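Local coordinates for Tol-Pal system protein TolB (Acinetobacter baumannii, PDB 7MX5), which is the periplasmic member of the Tol-Pal system, which probably helps the outer membrane invaginate during cell division and keep its integrity, at residues I17-F22 and I31-L36; Y87-V92 and Q96-E101; F230-N235 and E239-D244. One frame throughout, in Å; residues are numbered along the deposited sequence.

Contact 1 (I17-F22 and I31-L36); sequences IAIVPF and IVETDL
Ile17 meets Leu36 mainly through its methyls, CD1 and CG2. With chi1 at -53°, CG1 of Ile17 stands anti to its carbonyl carbon and CG2 anti to its backbone N, and both branches reach the same methyl of the helix: Leu36 CD1 lies 3.6 Å from Ile17 CD1 and 3.7 Å from Ile17 CG2. The two side chains cross at about a right angle, so that one leucine methyl fits into the fork of the isoleucine. Leu125 of helix 110-126 and Phe42 also touch Ile17.

Two residues on, on the same face of the strand, comes Ile19, the residue of 17-22 with the most surface buried here. This is the first half of a beta-alpha-beta unit, strand 16-19, helix 29-37 and strand 43-45, within the amino-terminal domain of TolB; strand 17-19 and helix 31-36 run nearly antiparallel, at 169°, with their axes 9.6 Å apart. Ile19 divides its branches between successive helix residues. Its long branch, anti to the backbone N, carries CD1 to 4.1 Å from Val32 CB, on the side of the helix turned to the sheet. Its short branch turns instead to the stem of Glu33, where Ile19 CG2 is 3.8 Å from Glu33 CB. The glutamate chain is extended and lays its CB and CG beside that methyl; OE1 stays at the margin of the apolar layer, where Ser46 is hydrogen-bonded to it. Ser44 of strand 43-45 touches Ile19, Glu33 and Leu36 alike.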
loop_
_atom_site.group_PDB
_atom_site.type_symbol
_atom_site.label_atom_id
_atom_site.label_comp_id
_atom_site.label_asym_id
_atom_site.label_seq_id
_atom_site.Cartn_x
_atom_site.Cartn_y
_atom_site.Cartn_z
ATOM N N ILE A 17 17.186 6.331 -16.178
ATOM C CA ILE A 17 17.855 7.178 -15.199
ATOM C C ILE A 17 19.205 6.551 -14.886
ATOM O O ILE A 17 19.275 5.509 -14.223
ATOM C CB ILE A 17 17.024 7.351 -13.920
ATOM C CG1 ILE A 17 15.612 7.830 -14.258
ATOM C CG2 ILE A 17 17.706 8.327 -12.974
ATOM C CD1 ILE A 17 14.660 7.763 -13.090
ATOM N N ALA A 18 20.276 7.181 -15.359
ATOM C CA ALA A 18 21.619 6.745 -15.008
ATOM C C ALA A 18 21.936 7.180 -13.585
ATOM O O ALA A 18 21.672 8.323 -13.200
ATOM C CB ALA A 18 22.645 7.322 -15.983
ATOM N N ILE A 19 22.492 6.265 -12.797
ATOM C CA ILE A 19 22.888 6.551 -11.425
ATOM C C ILE A 19 24.359 6.178 -11.284
ATOM O O ILE A 19 24.707 4.991 -11.266
ATOM C CB ILE A 19 22.013 5.814 -10.395
ATOM C CG1 ILE A 19 22.597 5.949 -8.988
ATOM C CG2 ILE A 19 21.794 4.351 -10.786
ATOM C CD1 ILE A 19 21.847 5.147 -7.952
ATOM N N VAL A 20 25.220 7.183 -11.216
ATOM C CA VAL A 20 26.656 6.924 -11.071
ATOM C C VAL A 20 26.925 6.397 -9.665
ATOM O O VAL A 20 26.420 6.976 -8.686
ATOM C CB VAL A 20 27.457 8.197 -11.343
ATOM C CG1 VAL A 20 28.929 7.980 -11.018
ATOM C CG2 VAL A 20 27.281 8.640 -12.787
ATOM N N PRO A 21 27.674 5.297 -9.512
ATOM C CA PRO A 21 28.054 4.837 -8.168
ATOM C C PRO A 21 28.672 5.948 -7.337
ATOM O O PRO A 21 29.658 6.567 -7.750
ATOM C CB PRO A 21 29.067 3.721 -8.447
ATOM C CG PRO A 21 28.761 3.242 -9.823
ATOM C CD PRO A 21 28.011 4.318 -10.561
ATOM N N PHE A 22 28.088 6.218 -6.172
ATOM C CA PHE A 22 28.589 7.287 -5.321
ATOM C C PHE A 22 29.973 6.924 -4.797
ATOM O O PHE A 22 30.217 5.788 -4.383
ATOM C CB PHE A 22 27.639 7.540 -4.144
ATOM C CG PHE A 22 26.186 7.680 -4.530
ATOM C CD1 PHE A 22 25.809 8.057 -5.811
ATOM C CD2 PHE A 22 25.192 7.444 -3.593
ATOM C CE1 PHE A 22 24.474 8.185 -6.150
ATOM C CE2 PHE A 22 23.857 7.573 -3.924
ATOM C CZ PHE A 22 23.498 7.943 -5.205
ATOM N N ILE A 31 20.301 0.539 -3.581
ATOM C CA ILE A 31 18.918 0.630 -3.125
ATOM C C ILE A 31 18.153 1.660 -3.948
ATOM O O ILE A 31 16.995 1.439 -4.326
ATOM C CB ILE A 31 18.876 0.961 -1.621
ATOM C CG1 ILE A 31 19.442 -0.200 -0.802
ATOM C CG2 ILE A 31 17.456 1.288 -1.181
ATOM C CD1 ILE A 31 19.665 0.134 0.658
ATOM N N VAL A 32 18.788 2.796 -4.246
ATOM C CA VAL A 32 18.140 3.819 -5.060
ATOM C C VAL A 32 17.904 3.306 -6.474
ATOM O O VAL A 32 16.822 3.493 -7.046
ATOM C CB VAL A 32 18.978 5.110 -5.059
ATOM C CG1 VAL A 32 18.373 6.140 -6.002
ATOM C CG2 VAL A 32 19.090 5.668 -3.649
ATOM N N GLU A 33 18.909 2.652 -7.061
ATOM C CA GLU A 33 18.747 2.078 -8.393
ATOM C C GLU A 33 17.657 1.015 -8.414
ATOM O O GLU A 33 16.944 0.874 -9.414
ATOM C CB GLU A 33 20.077 1.496 -8.871
ATOM C CG GLU A 33 20.023 0.822 -10.232
ATOM C CD GLU A 33 21.333 0.153 -10.597
ATOM O OE1 GLU A 33 22.310 0.311 -9.837
ATOM O OE2 GLU A 33 21.387 -0.530 -11.641
ATOM N N THR A 34 17.507 0.265 -7.320
ATOM C CA THR A 34 16.448 -0.736 -7.251
ATOM C C THR A 34 15.079 -0.083 -7.104
ATOM O O THR A 34 14.100 -0.540 -7.705
ATOM C CB THR A 34 16.710 -1.699 -6.093
ATOM O OG1 THR A 34 18.050 -2.200 -6.179
ATOM C CG2 THR A 34 15.731 -2.863 -6.136
ATOM N N ASP A 35 14.991 0.984 -6.307
ATOM C CA ASP A 35 13.722 1.686 -6.145
ATOM C C ASP A 35 13.261 2.293 -7.464
ATOM O O ASP A 35 12.100 2.142 -7.860
ATOM C CB ASP A 35 13.853 2.769 -5.074
ATOM C CG ASP A 35 13.998 2.200 -3.678
ATOM O OD1 ASP A 35 13.567 1.050 -3.450
ATOM O OD2 ASP A 35 14.542 2.909 -2.804
ATOM N N LEU A 36 14.167 2.985 -8.162
ATOM C CA LEU A 36 13.807 3.607 -9.433
ATOM C C LEU A 36 13.344 2.573 -10.451
ATOM O O LEU A 36 12.479 2.868 -11.284
ATOM C CB LEU A 36 14.994 4.400 -9.979
ATOM C CG LEU A 36 15.404 5.635 -9.174
ATOM C CD1 LEU A 36 16.234 6.584 -10.022
ATOM C CD2 LEU A 36 14.180 6.347 -8.614
#

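Contact 2 (Y87-V92 and Q96-E101); sequences YQLYDV and QYLLNE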
loop_
_atom_site.group_PDB
_atom_site.type_symbol
_atom_site.label_atom_id
_atom_site.label_comp_id
_atom_site.label_asym_id
_atom_site.label_seq_id
_atom_site.Cartn_x
_atom_site.Cartn_y
_atom_site.Cartn_z
ATOM N N TYR A 87 23.384 14.230 -2.801
ATOM C CA TYR A 87 22.964 13.664 -4.073
ATOM C C TYR A 87 22.348 14.740 -4.955
ATOM O O TYR A 87 21.833 15.751 -4.468
ATOM C CB TYR A 87 21.966 12.512 -3.874
ATOM C CG TYR A 87 20.651 12.920 -3.249
ATOM C CD1 TYR A 87 20.513 13.008 -1.870
ATOM C CD2 TYR A 87 19.542 13.202 -4.037
ATOM C CE1 TYR A 87 19.312 13.376 -1.294
ATOM C CE2 TYR A 87 18.337 13.570 -3.469
ATOM C CZ TYR A 87 18.227 13.655 -2.098
ATOM O OH TYR A 87 17.030 14.020 -1.527
ATOM N N GLN A 88 22.411 14.509 -6.265
ATOM C CA GLN A 88 21.871 15.435 -7.249
ATOM C C GLN A 88 21.093 14.663 -8.303
ATOM O O GLN A 88 21.318 13.471 -8.527
ATOM C CB GLN A 88 22.974 16.261 -7.925
ATOM C CG GLN A 88 23.792 17.119 -6.978
ATOM C CD GLN A 88 24.948 17.809 -7.676
ATOM O OE1 GLN A 88 25.664 17.196 -8.468
ATOM N NE2 GLN A 88 25.136 19.090 -7.382
ATOM N N LEU A 89 20.166 15.366 -8.950
ATOM C CA LEU A 89 19.415 14.845 -10.087
ATOM C C LEU A 89 19.555 15.838 -11.228
ATOM O O LEU A 89 19.138 16.993 -11.100
ATOM C CB LEU A 89 17.942 14.628 -9.731
ATOM C CG LEU A 89 17.022 14.181 -10.871
ATOM C CD1 LEU A 89 17.585 12.955 -11.575
ATOM C CD2 LEU A 89 15.617 13.912 -10.357
ATOM N N TYR A 90 20.142 15.395 -12.336
ATOM C CA TYR A 90 20.489 16.273 -13.446
ATOM C C TYR A 90 19.584 15.991 -14.637
ATOM O O TYR A 90 19.533 14.859 -15.130
ATOM C CB TYR A 90 21.955 16.101 -13.841
ATOM C CG TYR A 90 22.458 17.178 -14.772
ATOM C CD1 TYR A 90 22.804 18.433 -14.289
ATOM C CD2 TYR A 90 22.583 16.944 -16.136
ATOM C CE1 TYR A 90 23.263 19.424 -15.135
ATOM C CE2 TYR A 90 23.043 17.929 -16.990
ATOM C CZ TYR A 90 23.381 19.166 -16.484
ATOM O OH TYR A 90 23.838 20.153 -17.328
ATOM N N ASP A 91 18.879 17.025 -15.096
ATOM C CA ASP A 91 18.135 16.964 -16.348
ATOM C C ASP A 91 19.095 17.260 -17.494
ATOM O O ASP A 91 19.683 18.345 -17.551
ATOM C CB ASP A 91 16.978 17.962 -16.324
ATOM C CG ASP A 91 16.024 17.793 -17.497
ATOM O OD1 ASP A 91 16.481 17.780 -18.660
ATOM O OD2 ASP A 91 14.805 17.680 -17.253
ATOM N N VAL A 92 19.256 16.300 -18.404
ATOM C CA VAL A 92 20.261 16.438 -19.453
ATOM C C VAL A 92 19.769 17.356 -20.567
ATOM O O VAL A 92 20.514 18.220 -21.046
ATOM C CB VAL A 92 20.660 15.050 -19.988
ATOM C CG1 VAL A 92 21.182 15.148 -21.415
ATOM C CG2 VAL A 92 21.698 14.415 -19.077
ATOM N N GLN A 96 20.201 21.234 -16.505
ATOM C CA GLN A 96 20.075 21.844 -15.190
ATOM C C GLN A 96 19.818 20.754 -14.161
ATOM O O GLN A 96 19.425 19.634 -14.496
ATOM C CB GLN A 96 18.951 22.885 -15.156
ATOM C CG GLN A 96 17.559 22.295 -15.305
ATOM C CD GLN A 96 16.500 23.353 -15.531
ATOM O OE1 GLN A 96 16.479 24.014 -16.568
ATOM N NE2 GLN A 96 15.611 23.518 -14.559
ATOM N N TYR A 97 20.046 21.099 -12.896
ATOM C CA TYR A 97 19.820 20.180 -11.791
ATOM C C TYR A 97 18.362 20.237 -11.360
ATOM O O TYR A 97 17.825 21.318 -11.099
ATOM C CB TYR A 97 20.729 20.516 -10.608
ATOM C CG TYR A 97 22.166 20.095 -10.797
ATOM C CD1 TYR A 97 22.525 18.754 -10.782
ATOM C CD2 TYR A 97 23.167 21.040 -10.988
ATOM C CE1 TYR A 97 23.838 18.364 -10.955
ATOM C CE2 TYR A 97 24.482 20.659 -11.161
ATOM C CZ TYR A 97 24.812 19.320 -11.144
ATOM O OH TYR A 97 26.120 18.934 -11.316
ATOM N N LEU A 98 17.724 19.070 -11.292
ATOM C CA LEU A 98 16.387 18.975 -10.725
ATOM C C LEU A 98 16.416 18.822 -9.214
ATOM O O LEU A 98 15.458 19.214 -8.538
ATOM C CB LEU A 98 15.628 17.800 -11.351
ATOM C CG LEU A 98 15.329 17.927 -12.846
ATOM C CD1 LEU A 98 14.377 16.834 -13.299
ATOM C CD2 LEU A 98 14.762 19.302 -13.165
ATOM N N LEU A 99 17.499 18.266 -8.670
ATOM C CA LEU A 99 17.681 18.132 -7.233
ATOM C C LEU A 99 19.139 18.382 -6.884
ATOM O O LEU A 99 20.041 18.011 -7.639
ATOM C CB LEU A 99 17.268 16.742 -6.730
ATOM C CG LEU A 99 15.815 16.303 -6.918
ATOM C CD1 LEU A 99 15.684 14.810 -6.668
ATOM C CD2 LEU A 99 14.892 17.089 -5.999
ATOM N N ASN A 100 19.358 19.022 -5.737
ATOM C CA ASN A 100 20.695 19.189 -5.162
ATOM C C ASN A 100 20.496 19.238 -3.646
ATOM O O ASN A 100 20.332 20.311 -3.063
ATOM C CB ASN A 100 21.395 20.436 -5.682
ATOM C CG ASN A 100 22.744 20.666 -5.023
ATOM O OD1 ASN A 100 23.673 19.875 -5.191
ATOM N ND2 ASN A 100 22.856 21.753 -4.267
ATOM N N GLU A 101 20.497 18.062 -3.025
ATOM C CA GLU A 101 20.066 17.917 -1.645
ATOM C C GLU A 101 21.111 17.175 -0.827
ATOM O O GLU A 101 21.902 16.388 -1.356
ATOM C CB GLU A 101 18.728 17.167 -1.558
ATOM C CG GLU A 101 17.607 17.793 -2.371
ATOM C CD GLU A 101 16.959 18.968 -1.666
ATOM O OE1 GLU A 101 17.367 19.282 -0.528
ATOM O OE2 GLU A 101 16.041 19.579 -2.251
#
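Gln88 has CG anti to its carbonyl carbon (chi1 -60°) and Asn100 has CG anti to its backbone N (chi1 176°), which sets the two side chains side by side, pointing the same way, with the amide planes well turned against each other. Gln88 NE2 gives Asn100 OD1 a hydrogen bond of 2.7 Å; it leaves close to the glutamine amide plane but arrives above the carbonyl plane of the asparagine.

On the same face, Tyr97 stands between two partners. The edge of Tyr90 points at one face of the Tyr97 ring in a T-shaped pair, with planes 75° apart and CD1 of Tyr90 3.5 Å from CE1 of Tyr97; Gln88 NE2 lies over the opposite face, toward the rim. Tyr90 in turn has Gln96 O over one of its own faces.

The hairpin of strands 83-91 and 96-105 contains a classic beta bulge, in which Leu98 and Leu99 both face Leu89. Leu99 N, on a lone pair of Leu89 O at 3.2 Å, makes the firm bond; Leu98 N is modelled too close to that oxygen to be taken literally. The face bearing Leu89 and Leu99 is apolar in its middle, with Leu98 packing from the bulge. Leu89 CB packs 3.7 Å from Leu99 CB, and Leu89 CG 3.9 Å from Leu98 CB, while Tyr87 brings its ring to 3.6 Å, CZ to CB, from Glu101. Helix 110-126 covers this side, touching Tyr87, Leu98 and Leu99.

Asn56 also accepts from Gln88 NE2, and His86 bonds Asn100 OD1, so the amide pair belongs to a wider polar network. These bonds should fix the rotation of both amides and hold Gln88 NE2 over the tyrosine ring.

Contact 3 (F230-N235 and E239-D244); sequences FTASMN and EIYQMD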
loop_
_atom_site.group_PDB
_atom_site.type_symbol
_atom_site.label_atom_id
_atom_site.label_comp_id
_atom_site.label_asym_id
_atom_site.label_seq_id
_atom_site.Cartn_x
_atom_site.Cartn_y
_atom_site.Cartn_z
ATOM N N PHE A 230 -16.949 -0.742 11.557
ATOM C CA PHE A 230 -16.659 -2.164 11.661
ATOM C C PHE A 230 -17.908 -2.952 11.301
ATOM O O PHE A 230 -19.029 -2.439 11.358
ATOM C CB PHE A 230 -16.159 -2.544 13.062
ATOM C CG PHE A 230 -17.152 -2.287 14.163
ATOM C CD1 PHE A 230 -17.348 -1.007 14.658
ATOM C CD2 PHE A 230 -17.878 -3.330 14.713
ATOM C CE1 PHE A 230 -18.255 -0.773 15.675
ATOM C CE2 PHE A 230 -18.787 -3.101 15.730
ATOM C CZ PHE A 230 -18.974 -1.822 16.213
ATOM N N THR A 231 -17.694 -4.207 10.920
ATOM C CA THR A 231 -18.772 -5.116 10.565
ATOM C C THR A 231 -19.058 -6.059 11.725
ATOM O O THR A 231 -18.136 -6.546 12.387
ATOM C CB THR A 231 -18.421 -5.924 9.314
ATOM O OG1 THR A 231 -17.776 -5.074 8.357
ATOM C CG2 THR A 231 -19.679 -6.515 8.695
ATOM N N ALA A 232 -20.342 -6.313 11.964
ATOM C CA ALA A 232 -20.755 -7.186 13.051
ATOM C C ALA A 232 -22.175 -7.661 12.789
ATOM O O ALA A 232 -23.004 -6.903 12.280
ATOM C CB ALA A 232 -20.672 -6.474 14.404
ATOM N N SER A 233 -22.445 -8.913 13.141
ATOM C CA SER A 233 -23.761 -9.525 12.982
ATOM C C SER A 233 -24.201 -10.028 14.351
ATOM O O SER A 233 -23.922 -11.174 14.707
ATOM C CB SER A 233 -23.721 -10.662 11.967
ATOM O OG SER A 233 -22.532 -11.420 12.091
ATOM N N MET A 234 -24.882 -9.170 15.117
ATOM C CA MET A 234 -25.397 -9.595 16.414
ATOM C C MET A 234 -26.248 -10.850 16.258
ATOM O O MET A 234 -26.070 -11.834 16.983
ATOM C CB MET A 234 -26.208 -8.468 17.060
ATOM C CG MET A 234 -25.600 -7.872 18.335
ATOM S SD MET A 234 -24.776 -8.978 19.513
ATOM C CE MET A 234 -25.981 -10.285 19.758
ATOM N N ASN A 235 -27.156 -10.839 15.288
ATOM C CA ASN A 235 -27.929 -12.021 14.938
ATOM C C ASN A 235 -28.020 -12.113 13.424
ATOM O O ASN A 235 -28.381 -11.136 12.760
ATOM C CB ASN A 235 -29.331 -11.980 15.564
ATOM C CG ASN A 235 -30.420 -12.414 14.598
ATOM O OD1 ASN A 235 -30.786 -13.589 14.546
ATOM N ND2 ASN A 235 -30.957 -11.462 13.842
ATOM N N GLU A 239 -23.626 -6.552 9.502
ATOM C CA GLU A 239 -24.106 -5.180 9.414
ATOM C C GLU A 239 -22.954 -4.228 9.707
ATOM O O GLU A 239 -21.992 -4.582 10.392
ATOM C CB GLU A 239 -25.263 -4.915 10.390
ATOM C CG GLU A 239 -26.644 -4.911 9.755
ATOM C CD GLU A 239 -27.713 -5.456 10.678
ATOM O OE1 GLU A 239 -27.421 -5.651 11.875
ATOM O OE2 GLU A 239 -28.846 -5.687 10.209
ATOM N N ILE A 240 -23.066 -3.008 9.187
ATOM C CA ILE A 240 -22.042 -1.985 9.377
ATOM C C ILE A 240 -22.390 -1.151 10.602
ATOM O O ILE A 240 -23.530 -0.696 10.755
ATOM C CB ILE A 240 -21.905 -1.097 8.129
ATOM C CG1 ILE A 240 -21.263 -1.878 6.981
ATOM C CG2 ILE A 240 -21.089 0.149 8.441
ATOM C CD1 ILE A 240 -22.139 -1.982 5.758
ATOM N N TYR A 241 -21.405 -0.950 11.473
ATOM C CA TYR A 241 -21.545 -0.129 12.665
ATOM C C TYR A 241 -20.484 0.961 12.654
ATOM O O TYR A 241 -19.376 0.763 12.146
ATOM C CB TYR A 241 -21.400 -0.973 13.935
ATOM C CG TYR A 241 -22.506 -1.977 14.154
ATOM C CD1 TYR A 241 -22.456 -3.232 13.562
ATOM C CD2 TYR A 241 -23.609 -1.665 14.935
ATOM C CE1 TYR A 241 -23.469 -4.152 13.753
ATOM C CE2 TYR A 241 -24.621 -2.583 15.138
ATOM C CZ TYR A 241 -24.551 -3.821 14.540
ATOM O OH TYR A 241 -25.564 -4.730 14.737
ATOM N N GLN A 242 -20.825 2.116 13.217
ATOM C CA GLN A 242 -19.865 3.190 13.431
ATOM C C GLN A 242 -19.638 3.369 14.924
ATOM O O GLN A 242 -20.596 3.506 15.691
ATOM C CB GLN A 242 -20.334 4.510 12.817
ATOM C CG GLN A 242 -19.238 5.570 12.808
ATOM C CD GLN A 242 -19.685 6.896 12.229
ATOM O OE1 GLN A 242 -20.866 7.103 11.956
ATOM N NE2 GLN A 242 -18.736 7.805 12.035
ATOM N N MET A 243 -18.375 3.367 15.329
ATOM C CA MET A 243 -18.003 3.586 16.716
ATOM C C MET A 243 -17.475 4.998 16.907
ATOM O O MET A 243 -16.810 5.548 16.027
ATOM C CB MET A 243 -16.945 2.585 17.174
ATOM C CG MET A 243 -17.009 2.301 18.656
ATOM S SD MET A 243 -15.548 1.475 19.287
ATOM C CE MET A 243 -16.316 0.172 20.242
ATOM N N ASP A 244 -17.780 5.578 18.061
ATOM C CA ASP A 244 -17.179 6.831 18.495
ATOM C C ASP A 244 -16.079 6.495 19.494
ATOM O O ASP A 244 -16.344 5.857 20.520
ATOM C CB ASP A 244 -18.225 7.758 19.111
ATOM C CG ASP A 244 -17.615 9.006 19.711
ATOM O OD1 ASP A 244 -16.623 9.517 19.148
ATOM O OD2 ASP A 244 -18.133 9.483 20.742
#
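Phe230 O accepts the shortest bond between the segments, 2.8 Å from Tyr241 N, nearly straight at 165°. It belongs to the antiparallel hairpin of strands 227-232 and 239-244, the two middle strands of a four-stranded blade of the TolB beta-propeller. Phe230 N returns a bond to Tyr241 O, and Ala232 and Glu239 form the next hydrogen-bonded pair; between them, Thr231 CA makes a CA-H...O contact with Glu239 O.

Phe230, Ala232 and Tyr241 share one face. Phe230 CG stands between the backbone N and the carbonyl carbon (chi1 62°), which swings the ring across to the neighbouring strand and over Tyr241 CB. That methylene makes a CH-pi contact, 3.7 Å from the Phe230 ring centroid. The two rings themselves are almost parallel, 20° apart, but slid so far that they barely overlap. Met243 CB adds to the packing, 3.9 Å from Phe230 CE1, and Val250 of strand 249-252 touches both Phe230 and Met243.

The tyrosine ring continues along the hairpin to Ala232: CE1 of Tyr241 lies 3.7 Å from Ala232 CB, and Ala232 O sits at the ring edge, in its plane, 3.2 Å from CE1.

In the fold
The three contacts follow one another along the chain, each closing before the next opens. Contacts 1 and 2 belong to the amino-terminal domain, with centres about 13 Å apart, and share the mixed sheet 43-45, 16-19, 70-78, 83-91, 96-105. Strand 70-78 separates strand 16-19 of contact 1 from the hairpin of contact 2, whose strand 96-105 forms one border of the sheet. Helix 110-126 touches side chains of both, so a single helix covers parts of each. Contact 3 lies in the beta-propeller, about 48 Å from contact 1 and 52 Å from contact 2 between centres, across the centre of the chain. Contacts 1 and 2 thus sample one domain of TolB, and contact 3 another.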